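Local coordinates for CocE/NonD family hydrolase (Staphylococcus aureus subsp. aureus COL, PDB 3III), which probably hydrolyses ester or amide bonds, as a CocE/NonD family hydrolase with an alpha/beta-hydrolase domain related to X-Pro dipeptidyl-peptidases, at residues V19-N24 against E41-V46; I26-V31 against S100-E105; Y55-R60 against Y76-K81; S72-G77 against V120-L125. All coordinates share one frame; numbering follows the deposited sequence.

Interaction 1 (V19-N24 against E41-V46)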
# COMPACT_ATOMS: atom_id res chain seq x y z
N VAL A 19 -16.65 -28.27 -5.44
CA VAL A 19 -15.48 -29.04 -5.02
C VAL A 19 -15.61 -29.43 -3.52
O VAL A 19 -16.01 -28.63 -2.68
CB VAL A 19 -14.21 -28.23 -5.29
CG1 VAL A 19 -12.99 -28.97 -4.86
CG2 VAL A 19 -14.11 -27.91 -6.80
N LYS A 20 -15.23 -30.65 -3.20
CA LYS A 20 -15.35 -31.12 -1.82
C LYS A 20 -13.97 -31.34 -1.23
O LYS A 20 -12.98 -31.30 -1.95
CB LYS A 20 -16.22 -32.39 -1.80
CG LYS A 20 -17.74 -32.13 -2.18
CD LYS A 20 -18.47 -31.20 -1.15
CE LYS A 20 -19.79 -30.55 -1.70
NZ LYS A 20 -20.67 -29.83 -0.65
N ALA A 21 -13.90 -31.55 0.08
CA ALA A 21 -12.63 -31.73 0.78
C ALA A 21 -11.88 -32.90 0.19
O ALA A 21 -12.49 -33.84 -0.27
CB ALA A 21 -12.84 -31.93 2.25
N GLY A 22 -10.56 -32.82 0.20
CA GLY A 22 -9.73 -33.90 -0.29
C GLY A 22 -9.09 -33.59 -1.62
O GLY A 22 -9.03 -32.43 -2.06
N ILE A 23 -8.58 -34.64 -2.26
CA ILE A 23 -7.88 -34.51 -3.53
C ILE A 23 -8.88 -34.54 -4.66
O ILE A 23 -9.65 -35.47 -4.76
CB ILE A 23 -6.90 -35.65 -3.74
CG1 ILE A 23 -5.81 -35.64 -2.65
CG2 ILE A 23 -6.29 -35.55 -5.13
CD1 ILE A 23 -5.09 -37.05 -2.48
N ASN A 24 -8.87 -33.52 -5.51
CA ASN A 24 -9.80 -33.38 -6.61
C ASN A 24 -9.03 -33.19 -7.91
O ASN A 24 -7.99 -32.50 -7.93
CB ASN A 24 -10.67 -32.14 -6.40
CG ASN A 24 -11.49 -32.22 -5.14
OD1 ASN A 24 -12.50 -32.91 -5.15
ND2 ASN A 24 -11.10 -31.51 -4.07
N GLU A 41 -6.25 -30.02 -3.96
CA GLU A 41 -6.48 -30.63 -2.65
C GLU A 41 -7.13 -29.55 -1.83
O GLU A 41 -6.58 -28.46 -1.65
CB GLU A 41 -5.16 -31.09 -1.98
CG GLU A 41 -4.36 -32.01 -2.85
CD GLU A 41 -3.17 -32.71 -2.13
OE1 GLU A 41 -3.16 -32.81 -0.87
OE2 GLU A 41 -2.28 -33.17 -2.87
N LYS A 42 -8.36 -29.81 -1.42
CA LYS A 42 -9.12 -28.84 -0.68
C LYS A 42 -9.20 -29.21 0.80
O LYS A 42 -9.48 -30.38 1.16
CB LYS A 42 -10.51 -28.73 -1.28
CG LYS A 42 -11.37 -27.71 -0.61
CD LYS A 42 -12.71 -27.55 -1.28
CE LYS A 42 -13.54 -26.58 -0.45
NZ LYS A 42 -14.81 -26.28 -1.10
N ASP A 43 -9.02 -28.20 1.64
CA ASP A 43 -9.10 -28.37 3.09
C ASP A 43 -8.04 -29.24 3.72
O ASP A 43 -8.30 -29.80 4.77
CB ASP A 43 -10.46 -28.90 3.55
CG ASP A 43 -11.56 -27.87 3.44
OD1 ASP A 43 -11.28 -26.63 3.43
OD2 ASP A 43 -12.74 -28.30 3.42
N GLY A 44 -6.85 -29.32 3.15
CA GLY A 44 -5.70 -29.82 3.90
C GLY A 44 -5.40 -28.97 5.12
O GLY A 44 -5.81 -27.81 5.17
N THR A 45 -4.74 -29.55 6.12
CA THR A 45 -4.42 -28.82 7.34
C THR A 45 -2.94 -28.85 7.60
O THR A 45 -2.27 -29.77 7.20
CB THR A 45 -5.13 -29.39 8.59
OG1 THR A 45 -4.72 -30.74 8.76
CG2 THR A 45 -6.62 -29.33 8.43
N VAL A 46 -2.41 -27.80 8.22
CA VAL A 46 -1.05 -27.79 8.73
C VAL A 46 -1.14 -27.49 10.23
O VAL A 46 -1.87 -26.58 10.68
CB VAL A 46 -0.19 -26.71 8.05
CG1 VAL A 46 1.23 -26.69 8.63
CG2 VAL A 46 -0.14 -26.90 6.59

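Interaction 2 (I26-V31 against S100-E105)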
# COMPACT_ATOMS: atom_id res chain seq x y z
N ILE A 26 -9.55 -31.24 -11.15
CA ILE A 26 -10.40 -30.16 -11.57
C ILE A 26 -9.92 -29.61 -12.90
O ILE A 26 -8.82 -29.93 -13.36
CB ILE A 26 -10.45 -29.05 -10.49
CG1 ILE A 26 -9.12 -28.32 -10.44
CG2 ILE A 26 -10.80 -29.68 -9.12
CD1 ILE A 26 -9.17 -26.92 -9.78
N VAL A 27 -10.78 -28.80 -13.52
CA VAL A 27 -10.47 -28.06 -14.75
C VAL A 27 -10.72 -26.57 -14.43
O VAL A 27 -11.85 -26.20 -14.07
CB VAL A 27 -11.35 -28.55 -15.93
CG1 VAL A 27 -11.14 -27.75 -17.19
CG2 VAL A 27 -11.12 -30.07 -16.21
N VAL A 28 -9.71 -25.74 -14.65
CA VAL A 28 -9.70 -24.32 -14.26
C VAL A 28 -9.96 -23.50 -15.51
O VAL A 28 -9.42 -23.80 -16.57
CB VAL A 28 -8.33 -23.91 -13.57
CG1 VAL A 28 -8.21 -22.33 -13.36
CG2 VAL A 28 -8.16 -24.64 -12.26
N ASP A 29 -10.76 -22.44 -15.37
CA ASP A 29 -11.00 -21.48 -16.44
C ASP A 29 -9.84 -20.48 -16.45
O ASP A 29 -9.95 -19.38 -15.95
CB ASP A 29 -12.34 -20.77 -16.25
CG ASP A 29 -12.55 -20.22 -14.80
OD1 ASP A 29 -12.10 -20.78 -13.79
OD2 ASP A 29 -13.13 -19.19 -14.68
N SER A 30 -8.70 -20.89 -16.98
CA SER A 30 -7.54 -20.01 -16.99
C SER A 30 -7.79 -18.82 -17.94
O SER A 30 -8.30 -19.00 -19.03
CB SER A 30 -6.26 -20.75 -17.43
OG SER A 30 -5.21 -19.81 -17.63
N VAL A 31 -7.41 -17.64 -17.50
CA VAL A 31 -7.50 -16.39 -18.27
C VAL A 31 -6.53 -16.40 -19.48
O VAL A 31 -6.81 -15.82 -20.52
CB VAL A 31 -7.19 -15.20 -17.25
CG1 VAL A 31 -6.69 -13.94 -17.91
CG2 VAL A 31 -8.44 -14.96 -16.44
N SER A 100 -9.21 -16.49 -13.05
CA SER A 100 -10.03 -17.67 -12.99
C SER A 100 -10.97 -17.64 -11.77
O SER A 100 -10.79 -16.90 -10.81
CB SER A 100 -9.21 -18.93 -12.89
OG SER A 100 -8.61 -19.02 -11.63
N SER A 101 -11.94 -18.52 -11.79
CA SER A 101 -12.89 -18.63 -10.68
C SER A 101 -12.26 -19.25 -9.41
O SER A 101 -12.93 -19.38 -8.35
CB SER A 101 -14.13 -19.35 -11.19
OG SER A 101 -13.78 -20.65 -11.64
N PHE A 102 -10.99 -19.66 -9.49
CA PHE A 102 -10.30 -20.31 -8.36
C PHE A 102 -9.26 -19.35 -7.72
O PHE A 102 -8.24 -19.78 -7.17
CB PHE A 102 -9.65 -21.60 -8.83
CG PHE A 102 -10.65 -22.72 -9.12
CD1 PHE A 102 -10.99 -23.61 -8.14
CD2 PHE A 102 -11.24 -22.83 -10.36
CE1 PHE A 102 -11.90 -24.62 -8.39
CE2 PHE A 102 -12.16 -23.83 -10.62
CZ PHE A 102 -12.50 -24.71 -9.65
N THR A 103 -9.53 -18.05 -7.83
CA THR A 103 -8.65 -17.00 -7.36
C THR A 103 -9.42 -16.05 -6.40
O THR A 103 -10.09 -15.14 -6.84
CB THR A 103 -8.14 -16.14 -8.52
OG1 THR A 103 -7.64 -16.96 -9.57
CG2 THR A 103 -7.06 -15.18 -8.04
N PRO A 104 -9.30 -16.28 -5.08
CA PRO A 104 -9.76 -15.31 -4.12
C PRO A 104 -9.05 -13.99 -4.39
O PRO A 104 -7.89 -13.97 -4.80
CB PRO A 104 -9.37 -15.90 -2.75
CG PRO A 104 -9.23 -17.43 -3.04
CD PRO A 104 -8.67 -17.46 -4.44
N GLU A 105 -9.75 -12.90 -4.14
CA GLU A 105 -9.26 -11.58 -4.53
C GLU A 105 -7.85 -11.32 -4.08
O GLU A 105 -7.51 -11.51 -2.93
CB GLU A 105 -10.19 -10.51 -3.96
CG GLU A 105 -11.52 -10.37 -4.78
CD GLU A 105 -12.71 -11.32 -4.41
OE1 GLU A 105 -12.55 -12.37 -3.70
OE2 GLU A 105 -13.83 -10.96 -4.86

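Interaction 3 (Y55-R60 against Y76-K81). With PLM (palmitic acid), chain G.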
# COMPACT_ATOMS: atom_id res chain seq x y z
N TYR A 55 -6.00 -24.21 7.81
CA TYR A 55 -6.60 -24.82 6.63
C TYR A 55 -6.09 -24.22 5.35
O TYR A 55 -5.95 -23.01 5.22
CB TYR A 55 -8.14 -24.78 6.70
CG TYR A 55 -8.63 -25.64 7.85
CD1 TYR A 55 -9.10 -26.93 7.65
CD2 TYR A 55 -8.59 -25.14 9.15
CE1 TYR A 55 -9.50 -27.72 8.73
CE2 TYR A 55 -8.95 -25.92 10.21
CZ TYR A 55 -9.41 -27.20 10.00
OH TYR A 55 -9.83 -27.92 11.06
N ILE A 56 -5.83 -25.08 4.38
CA ILE A 56 -5.25 -24.64 3.07
C ILE A 56 -5.90 -25.34 1.89
O ILE A 56 -6.56 -26.38 2.03
CB ILE A 56 -3.70 -24.94 2.99
CG1 ILE A 56 -3.43 -26.45 2.99
CG2 ILE A 56 -3.00 -24.36 4.20
CD1 ILE A 56 -1.87 -26.85 2.88
N ASN A 57 -5.67 -24.78 0.70
CA ASN A 57 -5.86 -25.47 -0.55
C ASN A 57 -4.53 -25.56 -1.28
O ASN A 57 -3.73 -24.63 -1.22
CB ASN A 57 -6.81 -24.70 -1.45
CG ASN A 57 -8.19 -24.53 -0.84
OD1 ASN A 57 -8.69 -25.42 -0.16
ND2 ASN A 57 -8.83 -23.42 -1.17
N ILE A 58 -4.32 -26.65 -1.99
CA ILE A 58 -3.14 -26.85 -2.80
C ILE A 58 -3.55 -27.12 -4.26
O ILE A 58 -4.27 -28.07 -4.54
CB ILE A 58 -2.34 -28.10 -2.35
CG1 ILE A 58 -1.92 -28.04 -0.87
CG2 ILE A 58 -1.11 -28.33 -3.28
CD1 ILE A 58 -1.46 -29.44 -0.27
N PHE A 59 -3.09 -26.29 -5.19
CA PHE A 59 -3.31 -26.53 -6.60
C PHE A 59 -1.98 -26.94 -7.19
O PHE A 59 -0.97 -26.22 -7.01
CB PHE A 59 -3.71 -25.22 -7.27
CG PHE A 59 -5.06 -24.68 -6.82
CD1 PHE A 59 -6.19 -24.98 -7.52
CD2 PHE A 59 -5.17 -23.88 -5.67
CE1 PHE A 59 -7.43 -24.48 -7.10
CE2 PHE A 59 -6.37 -23.37 -5.24
CZ PHE A 59 -7.51 -23.66 -5.96
N ARG A 60 -1.97 -28.08 -7.87
CA ARG A 60 -0.75 -28.62 -8.41
C ARG A 60 -0.94 -29.38 -9.70
O ARG A 60 -2.03 -29.85 -9.99
CB ARG A 60 -0.05 -29.47 -7.36
CG ARG A 60 -0.87 -30.58 -6.76
CD ARG A 60 -0.11 -31.30 -5.63
NE ARG A 60 -0.84 -32.50 -5.21
CZ ARG A 60 -0.79 -33.67 -5.84
NH1 ARG A 60 -0.04 -33.85 -6.91
NH2 ARG A 60 -1.53 -34.69 -5.42
N TYR A 76 -9.08 -13.60 4.89
CA TYR A 76 -10.30 -13.22 4.16
C TYR A 76 -11.15 -14.39 3.65
O TYR A 76 -12.28 -14.17 3.25
CB TYR A 76 -9.91 -12.34 2.97
CG TYR A 76 -9.30 -11.02 3.29
CD1 TYR A 76 -9.46 -10.40 4.53
CD2 TYR A 76 -8.67 -10.29 2.30
CE1 TYR A 76 -8.93 -9.11 4.74
CE2 TYR A 76 -8.17 -8.99 2.53
CZ TYR A 76 -8.31 -8.42 3.72
OH TYR A 76 -7.80 -7.12 3.92
N GLY A 77 -10.64 -15.62 3.70
CA GLY A 77 -11.36 -16.76 3.16
C GLY A 77 -10.57 -17.36 2.01
O GLY A 77 -10.40 -16.71 0.98
N LYS A 78 -10.09 -18.60 2.18
CA LYS A 78 -9.32 -19.30 1.14
C LYS A 78 -10.20 -19.84 -0.01
O LYS A 78 -9.64 -20.18 -1.09
CB LYS A 78 -8.52 -20.44 1.75
CG LYS A 78 -9.37 -21.64 2.22
CD LYS A 78 -8.48 -22.83 2.62
CE LYS A 78 -9.25 -24.04 3.08
NZ LYS A 78 -10.17 -24.58 2.02
N ASP A 79 -11.51 -19.95 0.20
CA ASP A 79 -12.39 -20.47 -0.82
C ASP A 79 -13.30 -19.41 -1.41
O ASP A 79 -14.30 -19.73 -2.04
CB ASP A 79 -13.20 -21.61 -0.23
CG ASP A 79 -12.32 -22.74 0.15
OD1 ASP A 79 -11.63 -23.21 -0.75
OD2 ASP A 79 -12.27 -23.13 1.32
N ASN A 80 -12.97 -18.15 -1.22
CA ASN A 80 -13.76 -17.09 -1.83
C ASN A 80 -13.80 -17.20 -3.36
O ASN A 80 -12.75 -17.25 -4.03
CB ASN A 80 -13.27 -15.71 -1.39
CG ASN A 80 -13.43 -15.47 0.12
OD1 ASN A 80 -13.96 -16.31 0.91
ND2 ASN A 80 -12.97 -14.31 0.54
N LYS A 81 -15.01 -17.31 -3.89
CA LYS A 81 -15.23 -17.13 -5.31
C LYS A 81 -15.14 -15.60 -5.59
O LYS A 81 -15.85 -14.80 -4.97
CB LYS A 81 -16.58 -17.74 -5.77
CG LYS A 81 -16.69 -17.90 -7.28
CD LYS A 81 -17.97 -18.63 -7.68
CE LYS A 81 -18.22 -18.53 -9.18
NZ LYS A 81 -18.39 -17.09 -9.61
C1 PLM G . -8.18 -5.08 1.14
O1 PLM G . -7.28 -5.72 1.67
O2 PLM G . -7.86 -4.22 0.30
C2 PLM G . -9.59 -5.33 1.56
C3 PLM G . -10.60 -4.64 0.65
C4 PLM G . -12.07 -4.98 0.92
C5 PLM G . -13.04 -4.52 -0.21
C6 PLM G . -14.51 -4.26 0.22
C7 PLM G . -15.68 -4.90 -0.57
C8 PLM G . -16.39 -4.04 -1.65
O HOH W 1 -8.35 -21.31 -3.06

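Interaction 4 (S72-G77 against V120-L125). With PLM (palmitic acid), chain G.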
# COMPACT_ATOMS: atom_id res chain seq x y z
N SER A 72 0.24 -17.75 -0.89
CA SER A 72 -0.29 -16.54 -0.29
C SER A 72 -1.09 -16.91 0.95
O SER A 72 -1.64 -18.05 1.09
CB SER A 72 -1.14 -15.72 -1.27
OG SER A 72 -2.40 -16.34 -1.48
N ALA A 73 -1.20 -15.93 1.85
CA ALA A 73 -1.94 -16.15 3.11
C ALA A 73 -2.65 -14.89 3.62
O ALA A 73 -2.10 -13.79 3.63
CB ALA A 73 -1.02 -16.70 4.17
N ASP A 74 -3.88 -15.08 4.10
CA ASP A 74 -4.69 -14.03 4.64
C ASP A 74 -5.79 -14.63 5.52
O ASP A 74 -5.85 -15.83 5.74
CB ASP A 74 -5.31 -13.22 3.48
CG ASP A 74 -6.09 -14.07 2.56
OD1 ASP A 74 -7.17 -14.51 2.97
OD2 ASP A 74 -5.56 -14.38 1.48
N THR A 75 -6.60 -13.76 6.07
CA THR A 75 -7.75 -14.15 6.86
C THR A 75 -9.09 -13.79 6.21
O THR A 75 -10.12 -13.72 6.86
CB THR A 75 -7.67 -13.56 8.26
OG1 THR A 75 -7.58 -12.15 8.18
CG2 THR A 75 -6.48 -14.13 9.05
N TYR A 76 -9.08 -13.60 4.89
CA TYR A 76 -10.30 -13.22 4.16
C TYR A 76 -11.15 -14.39 3.65
O TYR A 76 -12.28 -14.17 3.25
CB TYR A 76 -9.91 -12.34 2.97
CG TYR A 76 -9.30 -11.02 3.29
CD1 TYR A 76 -9.46 -10.40 4.53
CD2 TYR A 76 -8.67 -10.29 2.30
CE1 TYR A 76 -8.93 -9.11 4.74
CE2 TYR A 76 -8.17 -8.99 2.53
CZ TYR A 76 -8.31 -8.42 3.72
OH TYR A 76 -7.80 -7.12 3.92
N GLY A 77 -10.64 -15.62 3.70
CA GLY A 77 -11.36 -16.76 3.16
C GLY A 77 -10.57 -17.36 2.01
O GLY A 77 -10.40 -16.71 0.98
N VAL A 120 0.53 -23.88 -6.46
CA VAL A 120 -0.03 -22.77 -5.70
C VAL A 120 -0.66 -23.26 -4.39
O VAL A 120 -1.52 -24.16 -4.40
CB VAL A 120 -1.03 -21.90 -6.53
CG1 VAL A 120 -1.66 -20.80 -5.65
CG2 VAL A 120 -0.34 -21.24 -7.80
N VAL A 121 -0.23 -22.67 -3.26
CA VAL A 121 -0.82 -23.03 -1.95
C VAL A 121 -1.52 -21.81 -1.44
O VAL A 121 -0.95 -20.71 -1.44
CB VAL A 121 0.22 -23.48 -0.89
CG1 VAL A 121 -0.47 -23.72 0.45
CG2 VAL A 121 1.05 -24.70 -1.38
N LYS A 122 -2.78 -21.98 -1.05
CA LYS A 122 -3.61 -20.86 -0.54
C LYS A 122 -3.86 -21.14 0.92
O LYS A 122 -4.43 -22.17 1.26
CB LYS A 122 -4.94 -20.76 -1.30
CG LYS A 122 -5.81 -19.61 -0.84
CD LYS A 122 -5.29 -18.25 -1.38
CE LYS A 122 -5.63 -17.15 -0.38
NZ LYS A 122 -5.05 -15.86 -0.63
N VAL A 123 -3.44 -20.22 1.78
CA VAL A 123 -3.42 -20.41 3.22
C VAL A 123 -4.50 -19.55 3.86
O VAL A 123 -4.58 -18.34 3.62
CB VAL A 123 -2.05 -20.04 3.84
CG1 VAL A 123 -2.09 -20.27 5.36
CG2 VAL A 123 -0.96 -20.85 3.16
N ALA A 124 -5.34 -20.22 4.66
CA ALA A 124 -6.20 -19.56 5.62
C ALA A 124 -5.45 -19.44 6.95
O ALA A 124 -5.18 -20.44 7.61
CB ALA A 124 -7.51 -20.33 5.79
N LEU A 125 -5.09 -18.21 7.34
CA LEU A 125 -4.34 -17.99 8.57
C LEU A 125 -5.25 -18.21 9.77
O LEU A 125 -6.50 -18.34 9.64
CB LEU A 125 -3.63 -16.62 8.60
CG LEU A 125 -2.50 -16.52 7.55
CD1 LEU A 125 -2.12 -15.04 7.21
CD2 LEU A 125 -1.32 -17.32 8.02
C1 PLM G . -8.18 -5.08 1.14
O1 PLM G . -7.28 -5.72 1.67
O2 PLM G . -7.86 -4.22 0.30
C2 PLM G . -9.59 -5.33 1.56
C3 PLM G . -10.60 -4.64 0.65
C4 PLM G . -12.07 -4.98 0.92
C5 PLM G . -13.04 -4.52 -0.21
C6 PLM G . -14.51 -4.26 0.22
C7 PLM G . -15.68 -4.90 -0.57
C8 PLM G . -16.39 -4.04 -1.65
O HOH W 2 -2.12 -18.55 -3.02
O HOH W 3 -7.02 -17.24 2.83

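Interaction 1 (V19-N24 against E41-V46)
Gly22 and Lys42 exchange two backbone hydrogen bonds and form an antiparallel hydrogen-bonded pair. Gly22 N donates to Lys42 O at 2.8 Å, almost straight at 174°. Lys42 N returns a bond to Gly22 O, also 2.8 Å. Ile23 and Glu41 make the next pair, which is non-hydrogen-bonded. Their side chains lie side by side and point the same way, with Ile23 CG1 3.9 Å from Glu41 CG. Lys42 sends its side chain to the other face. Its CG is anti to the backbone N (chi1 -178°) and the chain is extended beyond it. It runs past Lys20 O to the start of segment 19-24. There Lys42 NZ donates to Val19 O at 3.1 Å, from above the carbonyl plane. Val19 CG1 packs against Lys42 CD at 3.9 Å. Asn24 ND2 donates to Lys20 O at 2.8 Å, close to its own amide plane, and also to Met40 O. Gly22 has a positive phi (107°), where a CB would press on the carbonyl O of Ala21. Further out, Glu41 OE2 forms a salt bridge with Arg60, and Asp43 OD1 with Lys78 and Lys130. The contact is the open end of a beta hairpin, strands 22-30 and 36-47, at one edge of the large mixed sheet.

Interaction 2 (I26-V31 against S100-E105)
Asp29 holds Ser101 by its carboxylate through three hydrogen bonds. Ser101 OG donates to Asp29 OD1 at 2.7 Å, from above the carboxylate plane. Ser101 N donates to the same Asp29 OD1 at 3.0 Å, and the two donors reach it from opposite faces of that plane. Ser101 N also bonds Asp29 OD2 at 3.2 Å, so one N-H is shared by both oxygens on their syn sides. Asp29 CG sits between its own backbone N and carbonyl carbon (chi1 48°), and from there the carboxylate meets the loop. Ser101 OG likewise lies between its backbone N and carbonyl carbon (chi1 60°), from where it reaches the same oxygen as the N-H. Asp29 is also the centre of an inverse gamma turn, closed by a weak bond from Ser30 N to Val28 O. Ser100 packs close to the strand, with its CB 3.2 Å from Asp29 O and 3.6 Å from Val28 CG1. Its hydroxyl makes its stronger bond to Asp109, outside the two segments. Phe102 completes the packing. Ile26 CD1 lies over one ring face in a CH-pi contact, 4.0 Å from the ring centroid, the two side chains meeting tip to tip. Asp29 OD1 stands at the ring edge, and Val28 CG2 is 4.0 Å from Phe102 CD2. Phe59 of strand 53-60 and Val16 also touch the ring. Within the loop, Ser100 to Thr103 form a type I beta turn, and Ser100 OG accepts from Phe102 N at 3.3 Å, an ST turn docked on the edge strand of the sheet.

Interaction 3 (Y55-R60 against Y76-K81)
Lys78 NZ is gripped by three oxygens, two of them from this contact. It donates to Asn57 OD1 at 2.8 Å, from a position tilted out of the amide plane. It forms a salt bridge with Asp79 OD2 at 2.6 Å, on the syn lone pair. Asp43 OD1 on strand 36-47 supplies the third. The lysine chain is straight as far as CE, and a bend at chi4 (60°) then turns NZ toward these acceptors. On the way Lys78 CD passes 3.6 Å from Tyr55 O, and Lys78 CE lies 3.9 Å from Tyr55 CB. Asn57 uses its other end as well. Its ND2 donates to Asp79 OD1 at 2.8 Å, from above the carboxylate plane, the two flat groups being 43° apart. A water joins Asn57 ND2 to Lys78 O, 2.6 Å from that oxygen. At the start of segment 76-81, Tyr76 OH donates to palmitic acid O1 at 2.7 Å. The same palmitic acid is bonded by Ser169, and Tyr76 OH also by Trp217. Two carboxylates and an amide oxygen around one buried amine would probably keep Lys78 protonated, while Asn57 ties both charged partners to strand 53-60.

Interaction 4 (S72-G77 against V120-L125)
Asp74 and Lys122 are brought together by the torsions of their side chains. Asp74 CG stands between its backbone N and carbonyl carbon (chi1 57°). Lys122 CG is anti to its backbone N, but the chain then bends at chi2 (76°) and again at chi3. The two side chains cross at about a right angle. Lys122 NZ forms a salt bridge with Asp74 OD2 at 2.6 Å, met nearly along the C-O axis, and donates to Ser72 OG at 2.8 Å. Ser107 accepts from the same amine. The charge is therefore held by one carboxylate and two hydroxyls in a buried place. Asp74 OD1 accepts from Tyr76 N at 2.9 Å on its anti lone pair, which closes an Asx turn at the end of the strand. Strands 67-74 and 119-124 are parallel neighbours in the central sheet of the alpha/beta-hydrolase fold; the axes of segments 72-74 and 120-124 are 13° apart. Val123 N bonds Ser72 O and Ser72 N bonds Val121 O, while Asp74 N to Val123 O is weak. Leu125 N ends the series with a straight bond to Asp74 O at 3.0 Å. A water also links Ser72 OG with Val121 O. On the opposite face, Ala73 CB packs 3.5 Å from Val123 CB and 3.6 Å from Leu125 CD1. Helix 140-154 packs over Ala73 and Val123, whereas Leu171 of helix 170-179 touches Ser72, Asp74 and Lys122.

In the fold
All four interactions reach the same large mixed sheet. Interaction 1 joins its first two strands at one edge, and interaction 4 joins parallel strands further in, their centres about 14 Å apart. Between them runs strand 53-60, used by interaction 3, whose centre is about 9 Å from that of interaction 1 and about 6 Å from that of interaction 4. Along the chain, interaction 1 closes before interactions 3 and 4 open. The segments of interactions 1 and 2 alternate, and interaction 3 lies between the two segments of interaction 2. Salt bridges Asp43-Lys78 and Glu41-Arg60 connect interactions 1 and 3. Interactions 3 and 4 share Tyr76 and Gly77, so the chain leads from the sheet directly to the palmitic acid site.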